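Local coordinates for protein-tyrosine-phosphatase (Vibrio vulnificus, PDB 7DHF) that probably removes phosphate from phosphotyrosine in proteins, as a low-molecular-weight protein tyrosine phosphatase named Wzb and associated with capsular polysaccharide, at residues I8-V13 / K33-A38; G14-S19 / H70-L75; R24-L29 / E140-W145; L85-E90 / M109-W114; D119-Y124 / Y135-E140. The protein carries 1 engineered substitution. One frame throughout, in Å; residues are numbered along the deposited sequence. Where two conformers were deposited one is given.

Contact 1. Residues I8-V13 / K33-A38; sequences ILVVAV and KTVASA. Engineered in segment 8-13: Ala12 (natural residue Cys). With PO4 (phosphate ion), chain E.
Ile8 to Ala12 run parallel to Thr34 to Ala38, and five backbone hydrogen bonds join them in an alternating pattern. Ile8 N gives to Thr34 O at 2.8 Å, Ile8 O takes Ala36 N, and Val10 N reaches Ala36 O with an almost straight N-H...O angle of 176°. Val10 O accepts from Ala38 N, and at the far end Ala12 N lies 3.2 Å from Ala38 O. Side chains pair across the strands by face. On one face Val35 CG1 comes within 4.0 Å of Val10 CG2, the two valines crossing at a slant, while Ile8 CD1 reaches out to Lys33 CB at 4.1 Å. On the other, Leu9 CG is anti to the backbone N (chi1 -174°), and Leu9 CD1 lies 4.0 Å from Ala36 CB and also meets the backbone at Ser37 N.

In the next shell, Ser37 OG is tied to Glu23 and Asn15, and Gln27 of helix 18-29 bonds to both Lys33 O and Val35 N. Beyond the strand, Val13 N donates to phosphate O4 at 2.8 Å, and CB of the engineered Ala12, which stands in place of the predicted nucleophilic cysteine, is 3.2 Å from the same oxygen. Strand, helix 18-29 and strand form a beta-alpha-beta crossover, whose first strand leads into the phosphate-binding P-loop of this phosphatase family.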
# COMPACT_ATOMS: atom_id res chain seq x y z
N ILE A 8 7.28 3.95 -6.84
CA ILE A 8 5.90 3.50 -6.66
C ILE A 8 5.50 3.77 -5.21
O ILE A 8 6.22 3.39 -4.28
CB ILE A 8 5.77 2.00 -6.98
CG1 ILE A 8 6.25 1.71 -8.40
CG2 ILE A 8 4.32 1.55 -6.81
CD1 ILE A 8 6.53 0.25 -8.67
N LEU A 9 4.34 4.39 -5.03
CA LEU A 9 3.80 4.69 -3.71
C LEU A 9 2.51 3.89 -3.52
O LEU A 9 1.55 4.08 -4.26
CB LEU A 9 3.52 6.18 -3.57
CG LEU A 9 3.09 6.66 -2.18
CD1 LEU A 9 4.23 6.56 -1.18
CD2 LEU A 9 2.56 8.09 -2.25
N VAL A 10 2.50 3.01 -2.52
CA VAL A 10 1.32 2.22 -2.18
C VAL A 10 0.55 2.97 -1.11
O VAL A 10 1.11 3.34 -0.07
CB VAL A 10 1.72 0.82 -1.71
CG1 VAL A 10 0.49 -0.00 -1.36
CG2 VAL A 10 2.56 0.12 -2.77
N VAL A 11 -0.74 3.21 -1.35
CA VAL A 11 -1.53 4.11 -0.51
C VAL A 11 -2.76 3.40 0.01
O VAL A 11 -3.46 2.70 -0.72
CB VAL A 11 -1.91 5.39 -1.28
CG1 VAL A 11 -2.90 6.23 -0.48
CG2 VAL A 11 -0.67 6.20 -1.60
N ALA A 12 -3.03 3.59 1.30
CA ALA A 12 -4.31 3.24 1.89
C ALA A 12 -4.68 4.31 2.92
O ALA A 12 -4.54 5.50 2.62
CB ALA A 12 -4.26 1.83 2.49
N VAL A 13 -5.12 3.92 4.11
CA VAL A 13 -5.70 4.85 5.08
C VAL A 13 -4.77 5.08 6.28
O VAL A 13 -4.38 6.21 6.56
CB VAL A 13 -7.11 4.41 5.52
CG1 VAL A 13 -7.67 5.35 6.58
CG2 VAL A 13 -8.04 4.35 4.31
N LYS A 33 12.94 -1.16 -8.67
CA LYS A 33 12.08 -0.02 -8.41
C LYS A 33 12.26 0.41 -6.96
O LYS A 33 12.79 -0.33 -6.13
CB LYS A 33 10.60 -0.38 -8.62
CG LYS A 33 10.30 -1.06 -9.94
CD LYS A 33 10.48 -0.12 -11.11
CE LYS A 33 10.05 -0.79 -12.41
NZ LYS A 33 10.28 0.09 -13.58
N THR A 34 11.80 1.62 -6.66
CA THR A 34 11.75 2.13 -5.30
C THR A 34 10.28 2.19 -4.90
O THR A 34 9.49 2.89 -5.54
CB THR A 34 12.38 3.52 -5.20
OG1 THR A 34 13.74 3.46 -5.66
CG2 THR A 34 12.36 4.03 -3.76
N VAL A 35 9.92 1.46 -3.85
CA VAL A 35 8.54 1.35 -3.40
C VAL A 35 8.45 1.90 -1.99
O VAL A 35 9.26 1.53 -1.12
CB VAL A 35 8.02 -0.09 -3.47
CG1 VAL A 35 6.51 -0.12 -3.28
CG2 VAL A 35 8.41 -0.75 -4.78
N ALA A 36 7.47 2.77 -1.75
CA ALA A 36 7.17 3.30 -0.43
C ALA A 36 5.66 3.22 -0.23
O ALA A 36 4.93 2.72 -1.09
CB ALA A 36 7.68 4.74 -0.28
N SER A 37 5.18 3.72 0.91
CA SER A 37 3.75 3.71 1.16
C SER A 37 3.36 4.88 2.06
O SER A 37 4.21 5.49 2.72
CB SER A 37 3.28 2.39 1.78
OG SER A 37 3.94 2.12 3.01
N ALA A 38 2.07 5.20 2.06
CA ALA A 38 1.55 6.29 2.87
C ALA A 38 0.06 6.08 3.10
O ALA A 38 -0.59 5.29 2.42
CB ALA A 38 1.79 7.65 2.20
P PO4 E . -3.81 0.51 5.88
O1 PO4 E . -3.41 0.59 7.33
O2 PO4 E . -4.32 -0.89 5.61
O3 PO4 E . -2.57 0.78 5.05
O4 PO4 E . -4.89 1.53 5.60

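Contact 2. Residues G14-S19 / H70-L75; sequences GNICRS and HQSQQL. With PO4 (phosphate ion), chain E.
The P-loop of the low-molecular-weight phosphatases wraps a phosphate ion here, and Asn15 anchors that loop to residues 70-73. Backbone N-H groups of Gly14, Ile16, Cys17, Arg18 and Ser19 all donate to the ion. Arg18, a predicted active-site residue, adds NE to O2 in a nearly straight bond (178°) and NH2 to O4, with O2 at the guanidinium edge. Ser19 OG donates to O3 at 2.6 Å.

Behind the loop, His70 NE2 donates to Asn15 O at 2.8 Å, the oxygen lying near the ring plane, while the Asn15 amide stands 84° to that ring. Ser72 OG gives its proton to Gly14 O at 2.8 Å. The Asn15 side chain bridges first and second shells: its ND2 donates to Ser19 OG, a hydroxyl that also donates to the phosphate, and bonds to Ser37 as well. Asn15 CG, anti to the backbone N (chi1 -163°), points toward residues 70-73, and Gln73 N meets an in-plane lone pair of Asn15 OD1 at 2.9 Å.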
# COMPACT_ATOMS: atom_id res chain seq x y z
N GLY A 14 -4.43 4.01 7.00
CA GLY A 14 -3.64 4.16 8.20
C GLY A 14 -2.15 3.99 7.99
O GLY A 14 -1.34 4.43 8.81
N ASN A 15 -1.77 3.35 6.88
CA ASN A 15 -0.38 3.03 6.58
C ASN A 15 0.24 2.16 7.67
O ASN A 15 1.42 2.30 8.01
CB ASN A 15 0.45 4.30 6.31
CG ASN A 15 1.78 4.01 5.61
OD1 ASN A 15 2.78 4.67 5.88
ND2 ASN A 15 1.79 3.04 4.70
N ILE A 16 -0.55 1.23 8.21
CA ILE A 16 -0.05 0.25 9.17
C ILE A 16 -0.36 -1.19 8.79
O ILE A 16 0.30 -2.11 9.32
CB ILE A 16 -0.55 0.54 10.61
CG1 ILE A 16 -2.08 0.60 10.65
CG2 ILE A 16 0.09 1.82 11.14
CD1 ILE A 16 -2.66 0.55 12.06
N CYS A 17 -1.31 -1.47 7.89
CA CYS A 17 -1.67 -2.84 7.55
C CYS A 17 -1.45 -3.14 6.07
O CYS A 17 -0.43 -3.72 5.70
CB CYS A 17 -3.12 -3.13 7.95
SG CYS A 17 -3.41 -3.15 9.74
N ARG A 18 -2.39 -2.74 5.21
CA ARG A 18 -2.33 -3.13 3.80
C ARG A 18 -1.20 -2.42 3.08
O ARG A 18 -0.45 -3.04 2.31
CB ARG A 18 -3.64 -2.80 3.10
CG ARG A 18 -4.84 -3.58 3.58
CD ARG A 18 -6.12 -2.90 3.14
NE ARG A 18 -6.26 -1.59 3.78
CZ ARG A 18 -7.25 -0.74 3.55
NH1 ARG A 18 -8.21 -1.06 2.68
NH2 ARG A 18 -7.29 0.42 4.18
N SER A 19 -1.07 -1.11 3.27
CA SER A 19 -0.15 -0.36 2.43
C SER A 19 1.32 -0.68 2.75
O SER A 19 2.11 -0.80 1.81
CB SER A 19 -0.45 1.14 2.43
OG SER A 19 -0.55 1.69 3.72
N HIS A 70 9.11 -0.36 9.54
CA HIS A 70 8.20 0.53 8.84
C HIS A 70 7.76 1.65 9.78
O HIS A 70 7.64 1.45 10.99
CB HIS A 70 6.96 -0.23 8.38
CG HIS A 70 5.90 0.64 7.80
ND1 HIS A 70 6.03 1.25 6.57
CD2 HIS A 70 4.70 1.04 8.29
CE1 HIS A 70 4.95 1.97 6.32
NE2 HIS A 70 4.13 1.86 7.35
N GLN A 71 7.55 2.83 9.21
CA GLN A 71 7.00 3.97 9.94
C GLN A 71 5.85 4.54 9.12
O GLN A 71 6.06 5.00 7.99
CB GLN A 71 8.06 5.04 10.18
CG GLN A 71 9.19 4.60 11.09
CD GLN A 71 10.26 5.67 11.22
OE1 GLN A 71 10.84 6.11 10.22
NE2 GLN A 71 10.53 6.10 12.44
N SER A 72 4.65 4.53 9.69
CA SER A 72 3.49 5.10 9.02
C SER A 72 3.72 6.58 8.72
O SER A 72 4.24 7.32 9.56
CB SER A 72 2.26 4.93 9.89
OG SER A 72 1.15 5.65 9.37
N GLN A 73 3.34 7.00 7.52
CA GLN A 73 3.45 8.40 7.13
C GLN A 73 2.18 8.86 6.44
O GLN A 73 1.44 8.06 5.84
CB GLN A 73 4.67 8.67 6.23
CG GLN A 73 4.50 8.24 4.78
CD GLN A 73 5.71 8.58 3.94
OE1 GLN A 73 6.32 9.64 4.12
NE2 GLN A 73 6.08 7.69 3.03
N GLN A 74 1.95 10.17 6.49
CA GLN A 74 0.75 10.79 5.94
C GLN A 74 0.93 11.10 4.46
O GLN A 74 2.00 11.53 4.03
CB GLN A 74 0.46 12.09 6.70
CG GLN A 74 -0.63 12.96 6.10
CD GLN A 74 -2.00 12.30 6.11
OE1 GLN A 74 -2.38 11.65 7.09
NE2 GLN A 74 -2.74 12.46 5.02
N LEU A 75 -0.13 10.87 3.69
CA LEU A 75 -0.12 11.23 2.28
C LEU A 75 -0.25 12.74 2.13
O LEU A 75 -1.17 13.35 2.68
CB LEU A 75 -1.29 10.54 1.58
CG LEU A 75 -1.38 10.75 0.07
CD1 LEU A 75 -0.34 9.91 -0.65
CD2 LEU A 75 -2.78 10.40 -0.41
P PO4 E . -3.81 0.51 5.88
O1 PO4 E . -3.41 0.59 7.33
O2 PO4 E . -4.32 -0.89 5.61
O3 PO4 E . -2.57 0.78 5.05
O4 PO4 E . -4.89 1.53 5.60
O HOH W 1 5.65 5.01 5.26

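Contact 3. Residues R24-L29 / E140-W145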
# COMPACT_ATOMS: atom_id res chain seq x y z
N ARG A 24 6.12 -3.73 0.74
CA ARG A 24 7.23 -4.67 0.89
C ARG A 24 7.08 -5.87 -0.04
O ARG A 24 8.08 -6.39 -0.55
CB ARG A 24 7.37 -5.10 2.35
CG ARG A 24 7.63 -3.94 3.31
CD ARG A 24 8.96 -3.24 3.03
NE ARG A 24 9.18 -2.12 3.95
CZ ARG A 24 9.71 -2.24 5.17
NH1 ARG A 24 10.07 -3.43 5.64
NH2 ARG A 24 9.86 -1.17 5.93
N VAL A 25 5.85 -6.34 -0.26
CA VAL A 25 5.63 -7.41 -1.24
C VAL A 25 6.07 -6.95 -2.62
O VAL A 25 6.81 -7.65 -3.32
CB VAL A 25 4.16 -7.87 -1.22
CG1 VAL A 25 3.89 -8.83 -2.38
CG2 VAL A 25 3.82 -8.53 0.10
N LEU A 26 5.64 -5.75 -3.02
CA LEU A 26 6.01 -5.24 -4.34
C LEU A 26 7.51 -4.97 -4.42
O LEU A 26 8.14 -5.22 -5.45
CB LEU A 26 5.21 -3.98 -4.64
CG LEU A 26 5.13 -3.53 -6.10
CD1 LEU A 26 4.46 -4.59 -6.97
CD2 LEU A 26 4.38 -2.21 -6.20
N GLN A 27 8.10 -4.46 -3.34
CA GLN A 27 9.53 -4.17 -3.35
C GLN A 27 10.34 -5.44 -3.58
O GLN A 27 11.34 -5.43 -4.30
CB GLN A 27 9.95 -3.50 -2.04
CG GLN A 27 11.40 -3.04 -2.01
CD GLN A 27 11.69 -1.96 -3.02
OE1 GLN A 27 11.57 -0.77 -2.73
NE2 GLN A 27 12.07 -2.36 -4.23
N LYS A 28 9.91 -6.55 -2.97
CA LYS A 28 10.61 -7.82 -3.17
C LYS A 28 10.49 -8.30 -4.61
O LYS A 28 11.45 -8.85 -5.16
CB LYS A 28 10.05 -8.86 -2.20
CG LYS A 28 10.77 -10.20 -2.25
CD LYS A 28 10.17 -11.17 -1.25
CE LYS A 28 10.73 -12.57 -1.40
NZ LYS A 28 9.98 -13.55 -0.57
N LEU A 29 9.34 -8.08 -5.24
CA LEU A 29 9.14 -8.48 -6.62
C LEU A 29 9.80 -7.53 -7.61
O LEU A 29 10.08 -7.93 -8.74
CB LEU A 29 7.64 -8.52 -6.94
CG LEU A 29 6.80 -9.60 -6.27
CD1 LEU A 29 5.32 -9.26 -6.38
CD2 LEU A 29 7.08 -10.94 -6.92
N GLU A 140 -1.36 -11.76 -4.75
CA GLU A 140 -1.83 -11.99 -6.11
C GLU A 140 -1.79 -10.71 -6.93
O GLU A 140 -1.36 -10.71 -8.09
CB GLU A 140 -3.26 -12.52 -6.06
CG GLU A 140 -3.41 -13.91 -5.47
CD GLU A 140 -4.85 -14.40 -5.48
OE1 GLU A 140 -5.61 -13.96 -6.37
OE2 GLU A 140 -5.21 -15.21 -4.60
N ALA A 141 -2.24 -9.60 -6.34
CA ALA A 141 -2.29 -8.33 -7.06
C ALA A 141 -0.89 -7.83 -7.39
O ALA A 141 -0.64 -7.32 -8.49
CB ALA A 141 -3.03 -7.30 -6.22
N ALA A 142 0.05 -7.97 -6.45
CA ALA A 142 1.41 -7.49 -6.66
C ALA A 142 2.14 -8.31 -7.72
O ALA A 142 2.89 -7.76 -8.53
CB ALA A 142 2.18 -7.52 -5.34
N GLN A 143 1.95 -9.63 -7.71
CA GLN A 143 2.55 -10.47 -8.74
C GLN A 143 2.18 -9.98 -10.13
O GLN A 143 3.02 -9.95 -11.03
CB GLN A 143 2.09 -11.92 -8.58
CG GLN A 143 2.67 -12.65 -7.39
CD GLN A 143 2.11 -14.05 -7.28
OE1 GLN A 143 1.83 -14.70 -8.29
NE2 GLN A 143 1.96 -14.53 -6.05
N ALA A 144 0.92 -9.60 -10.32
CA ALA A 144 0.47 -9.14 -11.63
C ALA A 144 1.09 -7.80 -11.99
O ALA A 144 1.53 -7.60 -13.13
CB ALA A 144 -1.06 -9.06 -11.65
N TRP A 145 1.15 -6.87 -11.03
CA TRP A 145 1.78 -5.58 -11.30
C TRP A 145 3.25 -5.75 -11.65
O TRP A 145 3.77 -5.05 -12.53
CB TRP A 145 1.64 -4.66 -10.09
CG TRP A 145 0.39 -3.85 -10.09
CD1 TRP A 145 -0.65 -3.93 -9.20
CD2 TRP A 145 0.03 -2.83 -11.02
NE1 TRP A 145 -1.62 -3.02 -9.52
CE2 TRP A 145 -1.23 -2.33 -10.64
CE3 TRP A 145 0.65 -2.29 -12.15
CZ2 TRP A 145 -1.88 -1.32 -11.35
CZ3 TRP A 145 0.01 -1.28 -12.85
CH2 TRP A 145 -1.25 -0.81 -12.45
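Val25 opens the contact by touching Ala142: its CG1, anti to the backbone N at chi1 172°, lies 3.7 Å from Ala142 CB. The other branch of Val25 turns to Tyr135, an earlier residue of the helix that carries Ala142. One residue on, in the conformer given, Leu26 CD1 touches the same Ala142 CB at 4.1 Å and Trp145 CB at 4.2 Å. Leu26 also faces the sheet, where it packs on Ile8 and Leu87.

These are two helices on one side of the parallel sheet of an alpha/beta fold, 18-29 and 128-146. Their segments run in the same general direction, with axes 9.4 Å apart and inclined at 35°. Ala142 lies at the close point, and its small side chain is met by Val25 and Leu29 of the other helix, joined by Leu26 in that conformer.

At Leu29 the chain returns to the interface. CG is anti to the carbonyl carbon (chi1 -68°), and Leu29 CD1 rests 3.7 Å from Ala142 CB and 3.6 Å from Gln143 N, at the more exposed margin, where Gln143 NE2 bonds to Asp139 OD1.

Contact 4. Residues L85-E90 / M109-W114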
# COMPACT_ATOMS: atom_id res chain seq x y z
N LEU A 85 4.12 6.42 -9.80
CA LEU A 85 2.92 5.59 -9.81
C LEU A 85 2.41 5.48 -8.38
O LEU A 85 3.19 5.26 -7.45
CB LEU A 85 3.24 4.19 -10.35
CG LEU A 85 2.09 3.19 -10.40
CD1 LEU A 85 1.01 3.65 -11.36
CD2 LEU A 85 2.62 1.82 -10.80
N ILE A 86 1.10 5.63 -8.22
CA ILE A 86 0.44 5.50 -6.93
C ILE A 86 -0.60 4.39 -7.05
O ILE A 86 -1.44 4.43 -7.96
CB ILE A 86 -0.22 6.82 -6.49
CG1 ILE A 86 0.83 7.93 -6.41
CG2 ILE A 86 -0.93 6.64 -5.15
CD1 ILE A 86 0.25 9.31 -6.20
N LEU A 87 -0.54 3.41 -6.16
CA LEU A 87 -1.45 2.27 -6.16
C LEU A 87 -2.25 2.30 -4.86
O LEU A 87 -1.67 2.11 -3.78
CB LEU A 87 -0.69 0.96 -6.30
CG LEU A 87 0.13 0.80 -7.59
CD1 LEU A 87 0.87 -0.52 -7.58
CD2 LEU A 87 -0.75 0.91 -8.82
N VAL A 88 -3.56 2.51 -4.96
CA VAL A 88 -4.43 2.59 -3.79
C VAL A 88 -5.07 1.23 -3.55
O VAL A 88 -5.29 0.43 -4.47
CB VAL A 88 -5.51 3.69 -3.94
CG1 VAL A 88 -4.86 5.06 -4.02
CG2 VAL A 88 -6.41 3.42 -5.14
N MET A 89 -5.41 0.96 -2.29
CA MET A 89 -5.97 -0.33 -1.92
C MET A 89 -7.47 -0.43 -2.20
O MET A 89 -7.97 -1.54 -2.42
CB MET A 89 -5.69 -0.62 -0.44
CG MET A 89 -4.25 -1.02 -0.18
SD MET A 89 -3.86 -2.63 -0.91
CE MET A 89 -2.07 -2.63 -0.82
N GLU A 90 -8.18 0.69 -2.21
CA GLU A 90 -9.61 0.72 -2.51
C GLU A 90 -9.88 1.80 -3.54
O GLU A 90 -9.25 2.86 -3.54
CB GLU A 90 -10.45 1.02 -1.26
CG GLU A 90 -10.32 -0.02 -0.16
CD GLU A 90 -11.13 0.33 1.07
OE1 GLU A 90 -12.19 0.99 0.94
OE2 GLU A 90 -10.71 -0.05 2.19
N MET A 109 -3.63 4.51 -9.63
CA MET A 109 -4.28 3.31 -10.13
C MET A 109 -4.58 2.40 -8.94
O MET A 109 -4.20 2.68 -7.81
CB MET A 109 -3.39 2.63 -11.17
CG MET A 109 -2.97 3.57 -12.30
SD MET A 109 -1.87 2.82 -13.52
CE MET A 109 -1.44 4.24 -14.52
N LEU A 110 -5.27 1.29 -9.21
CA LEU A 110 -5.76 0.40 -8.16
C LEU A 110 -4.78 -0.73 -7.93
O LEU A 110 -4.37 -1.41 -8.87
CB LEU A 110 -7.13 -0.17 -8.55
CG LEU A 110 -7.84 -0.98 -7.47
CD1 LEU A 110 -8.30 -0.09 -6.33
CD2 LEU A 110 -9.03 -1.72 -8.07
N PHE A 111 -4.43 -0.96 -6.66
CA PHE A 111 -3.51 -2.06 -6.35
C PHE A 111 -4.04 -3.38 -6.90
O PHE A 111 -3.29 -4.15 -7.51
CB PHE A 111 -3.28 -2.15 -4.84
CG PHE A 111 -2.03 -2.90 -4.48
CD1 PHE A 111 -0.84 -2.23 -4.25
CD2 PHE A 111 -2.04 -4.28 -4.38
CE1 PHE A 111 0.31 -2.92 -3.92
CE2 PHE A 111 -0.89 -4.98 -4.05
CZ PHE A 111 0.29 -4.29 -3.83
N GLY A 112 -5.33 -3.64 -6.72
CA GLY A 112 -5.93 -4.87 -7.20
C GLY A 112 -6.49 -4.80 -8.61
O GLY A 112 -7.43 -5.52 -8.94
N GLN A 113 -5.91 -3.96 -9.47
CA GLN A 113 -6.44 -3.82 -10.82
C GLN A 113 -6.51 -5.15 -11.54
O GLN A 113 -7.48 -5.43 -12.26
CB GLN A 113 -5.62 -2.82 -11.64
CG GLN A 113 -6.01 -2.84 -13.11
CD GLN A 113 -5.48 -1.67 -13.91
OE1 GLN A 113 -4.78 -0.80 -13.40
NE2 GLN A 113 -5.83 -1.65 -15.19
N TRP A 114 -5.49 -5.99 -11.38
CA TRP A 114 -5.33 -7.18 -12.21
C TRP A 114 -6.00 -8.42 -11.63
O TRP A 114 -5.93 -9.49 -12.25
CB TRP A 114 -3.84 -7.43 -12.45
CG TRP A 114 -3.19 -6.21 -13.00
CD1 TRP A 114 -2.24 -5.43 -12.41
CD2 TRP A 114 -3.47 -5.61 -14.27
NE1 TRP A 114 -1.91 -4.39 -13.23
CE2 TRP A 114 -2.65 -4.47 -14.38
CE3 TRP A 114 -4.34 -5.92 -15.32
CZ2 TRP A 114 -2.66 -3.65 -15.50
CZ3 TRP A 114 -4.35 -5.10 -16.43
CH2 TRP A 114 -3.52 -3.98 -16.52
O HOH W 2 -7.09 -2.96 -4.65
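Met89 sets its CE methyl over the centre of the Phe111 ring, a Met-aromatic contact at the end of the beta-alpha-beta unit of strand 85-88, helix 92-100 and strand 108-110. This is the tightly packed part. The methyl is 3.7 Å from the ring centroid and 13° off its normal, a CH-pi contact, while the bend at chi2 (-68°) places Met89 SD obliquely above the ring, 4.5 Å from the centroid. Leu87 CB meets Phe111 CD1 at 3.8 Å, the two side chains crossing at about a right angle, and helix 128-146 packs on both.

Backbone hydrogen bonds of the parallel pairing join the segments, Met109 N to Ile86 O and Val88 N to Met109 O, continued past the strand by Phe111 N to Val88 O. Met109, partly exposed yet well covered by Leu85 and Leu87, brings SD to 3.7 Å from Leu85 CD1. The looser side lies at the strand ends, where a bridging water gives to Met89 O and accepts from Gly112 N, each at 2.8 Å.

Contact 5. Residues D119-Y124 / Y135-E140; sequences DIPDPY and YQLIDE
Ile120 and Leu137 slide past each other in opposite directions, joining the loop that carries the predicted proton donor Asp122 to helix 128-146 of the phosphatase fold. Ile120 CG1, anti to its carbonyl carbon (chi1 -63°), lies 3.9 Å from Leu137 CB. Against Ile138 the arrangement differs: the two isoleucines cross at about a right angle, with Ile120 CD1 3.9 Å from Ile138 CG1 and Ile120 CG2 slightly farther from the same atom. Ile120 is thus seated against two successive residues of one helical turn. Pro121, more exposed, crosses Leu137 at a similar angle, CD to CD1 at 4.1 Å.

No hydrogen bond links the two segments; the side-chain contacts are apolar. The loop's polar links lead elsewhere: Ile120 O accepts from Arg18 NH1, and Ile120 also bonds through its backbone to Met89. Farther along, Asp122 closes an Asx turn, its OD1 accepting from Tyr124 N at 3.0 Å, with the donor above the carboxylate plane.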
# COMPACT_ATOMS: atom_id res chain seq x y z
N ASP A 119 -11.25 -4.22 -4.61
CA ASP A 119 -10.75 -3.57 -3.41
C ASP A 119 -10.15 -4.61 -2.47
O ASP A 119 -10.56 -5.78 -2.46
CB ASP A 119 -11.88 -2.86 -2.67
CG ASP A 119 -12.37 -1.62 -3.40
OD1 ASP A 119 -11.75 -1.22 -4.40
OD2 ASP A 119 -13.38 -1.04 -2.94
N ILE A 120 -9.18 -4.19 -1.68
CA ILE A 120 -8.57 -5.03 -0.66
C ILE A 120 -8.97 -4.48 0.71
O ILE A 120 -8.55 -3.36 1.07
CB ILE A 120 -7.05 -5.10 -0.83
CG1 ILE A 120 -6.72 -5.75 -2.18
CG2 ILE A 120 -6.41 -5.87 0.32
CD1 ILE A 120 -5.26 -5.75 -2.55
N PRO A 121 -9.78 -5.19 1.49
CA PRO A 121 -10.33 -4.61 2.72
C PRO A 121 -9.31 -4.53 3.85
O PRO A 121 -8.38 -5.33 3.96
CB PRO A 121 -11.47 -5.56 3.08
CG PRO A 121 -11.06 -6.86 2.50
CD PRO A 121 -10.30 -6.54 1.24
N ASP A 122 -9.53 -3.55 4.72
CA ASP A 122 -8.63 -3.28 5.84
C ASP A 122 -8.79 -4.36 6.91
O ASP A 122 -9.90 -4.56 7.41
CB ASP A 122 -9.00 -1.92 6.42
CG ASP A 122 -8.05 -1.46 7.51
OD1 ASP A 122 -7.06 -2.17 7.78
OD2 ASP A 122 -8.30 -0.38 8.07
N PRO A 123 -7.73 -5.07 7.28
CA PRO A 123 -7.83 -6.09 8.33
C PRO A 123 -7.65 -5.57 9.75
O PRO A 123 -7.72 -6.36 10.69
CB PRO A 123 -6.68 -7.03 7.98
CG PRO A 123 -5.63 -6.12 7.44
CD PRO A 123 -6.38 -5.05 6.68
N TYR A 124 -7.44 -4.27 9.92
CA TYR A 124 -7.08 -3.72 11.22
C TYR A 124 -8.10 -4.11 12.28
O TYR A 124 -9.32 -4.01 12.06
CB TYR A 124 -6.97 -2.20 11.12
CG TYR A 124 -6.44 -1.52 12.37
CD1 TYR A 124 -5.27 -1.96 12.97
CD2 TYR A 124 -7.09 -0.42 12.92
CE1 TYR A 124 -4.77 -1.34 14.10
CE2 TYR A 124 -6.60 0.21 14.04
CZ TYR A 124 -5.44 -0.25 14.63
OH TYR A 124 -4.95 0.37 15.75
N TYR A 135 -3.30 -10.42 2.91
CA TYR A 135 -2.02 -10.76 2.31
C TYR A 135 -2.20 -11.52 1.01
O TYR A 135 -1.49 -11.27 0.03
CB TYR A 135 -1.15 -11.57 3.28
CG TYR A 135 0.25 -11.73 2.75
CD1 TYR A 135 1.24 -10.82 3.08
CD2 TYR A 135 0.56 -12.76 1.86
CE1 TYR A 135 2.52 -10.94 2.57
CE2 TYR A 135 1.84 -12.88 1.34
CZ TYR A 135 2.81 -11.97 1.70
OH TYR A 135 4.08 -12.08 1.19
N GLN A 136 -3.15 -12.46 0.98
CA GLN A 136 -3.39 -13.23 -0.23
C GLN A 136 -3.73 -12.32 -1.41
O GLN A 136 -3.15 -12.45 -2.49
CB GLN A 136 -4.52 -14.23 0.00
CG GLN A 136 -4.82 -15.12 -1.20
CD GLN A 136 -3.69 -16.07 -1.52
OE1 GLN A 136 -2.97 -16.51 -0.62
NE2 GLN A 136 -3.53 -16.39 -2.79
N LEU A 137 -4.68 -11.40 -1.21
CA LEU A 137 -5.05 -10.49 -2.29
C LEU A 137 -3.88 -9.59 -2.68
O LEU A 137 -3.64 -9.36 -3.86
CB LEU A 137 -6.26 -9.65 -1.88
CG LEU A 137 -7.57 -10.41 -1.66
CD1 LEU A 137 -8.65 -9.45 -1.18
CD2 LEU A 137 -8.02 -11.13 -2.93
N ILE A 138 -3.16 -9.07 -1.68
CA ILE A 138 -2.01 -8.21 -1.98
C ILE A 138 -0.97 -8.98 -2.78
O ILE A 138 -0.41 -8.46 -3.75
CB ILE A 138 -1.44 -7.63 -0.67
CG1 ILE A 138 -2.42 -6.63 -0.07
CG2 ILE A 138 -0.07 -6.99 -0.90
CD1 ILE A 138 -2.08 -6.18 1.34
N ASP A 139 -0.70 -10.23 -2.39
CA ASP A 139 0.28 -11.05 -3.08
C ASP A 139 -0.13 -11.28 -4.53
O ASP A 139 0.65 -11.04 -5.46
CB ASP A 139 0.43 -12.37 -2.33
CG ASP A 139 1.57 -13.22 -2.85
OD1 ASP A 139 2.44 -12.70 -3.58
OD2 ASP A 139 1.60 -14.43 -2.51
N GLU A 140 -1.36 -11.76 -4.75
CA GLU A 140 -1.83 -11.99 -6.11
C GLU A 140 -1.79 -10.71 -6.93
O GLU A 140 -1.36 -10.71 -8.09
CB GLU A 140 -3.26 -12.52 -6.06
CG GLU A 140 -3.41 -13.91 -5.47
CD GLU A 140 -4.85 -14.40 -5.48
OE1 GLU A 140 -5.61 -13.96 -6.37
OE2 GLU A 140 -5.21 -15.21 -4.60

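Contacts 1 and 4 are buried beta-alpha-beta pairings in one parallel sheet, joined where strand 7-12 bonds to strand 85-88; their chemistry is backbone hydrogen bonding with apolar side chains on both faces. Contact 2, only partly buried, is the polar one, and shares the phosphate with contact 1. Contacts 3 and 5, buried but with exposed margins at Gln143 and Pro121, lack hydrogen bonds between their segments and use successive parts of helix 128-146, with Glu140 in common; contact 3 adds helix 18-29, whose beginning lies in contact 2. Arg18, predicted to be catalytic, ties contact 2 to contact 4 by a salt bridge to Glu90 and reaches the loop of contact 5.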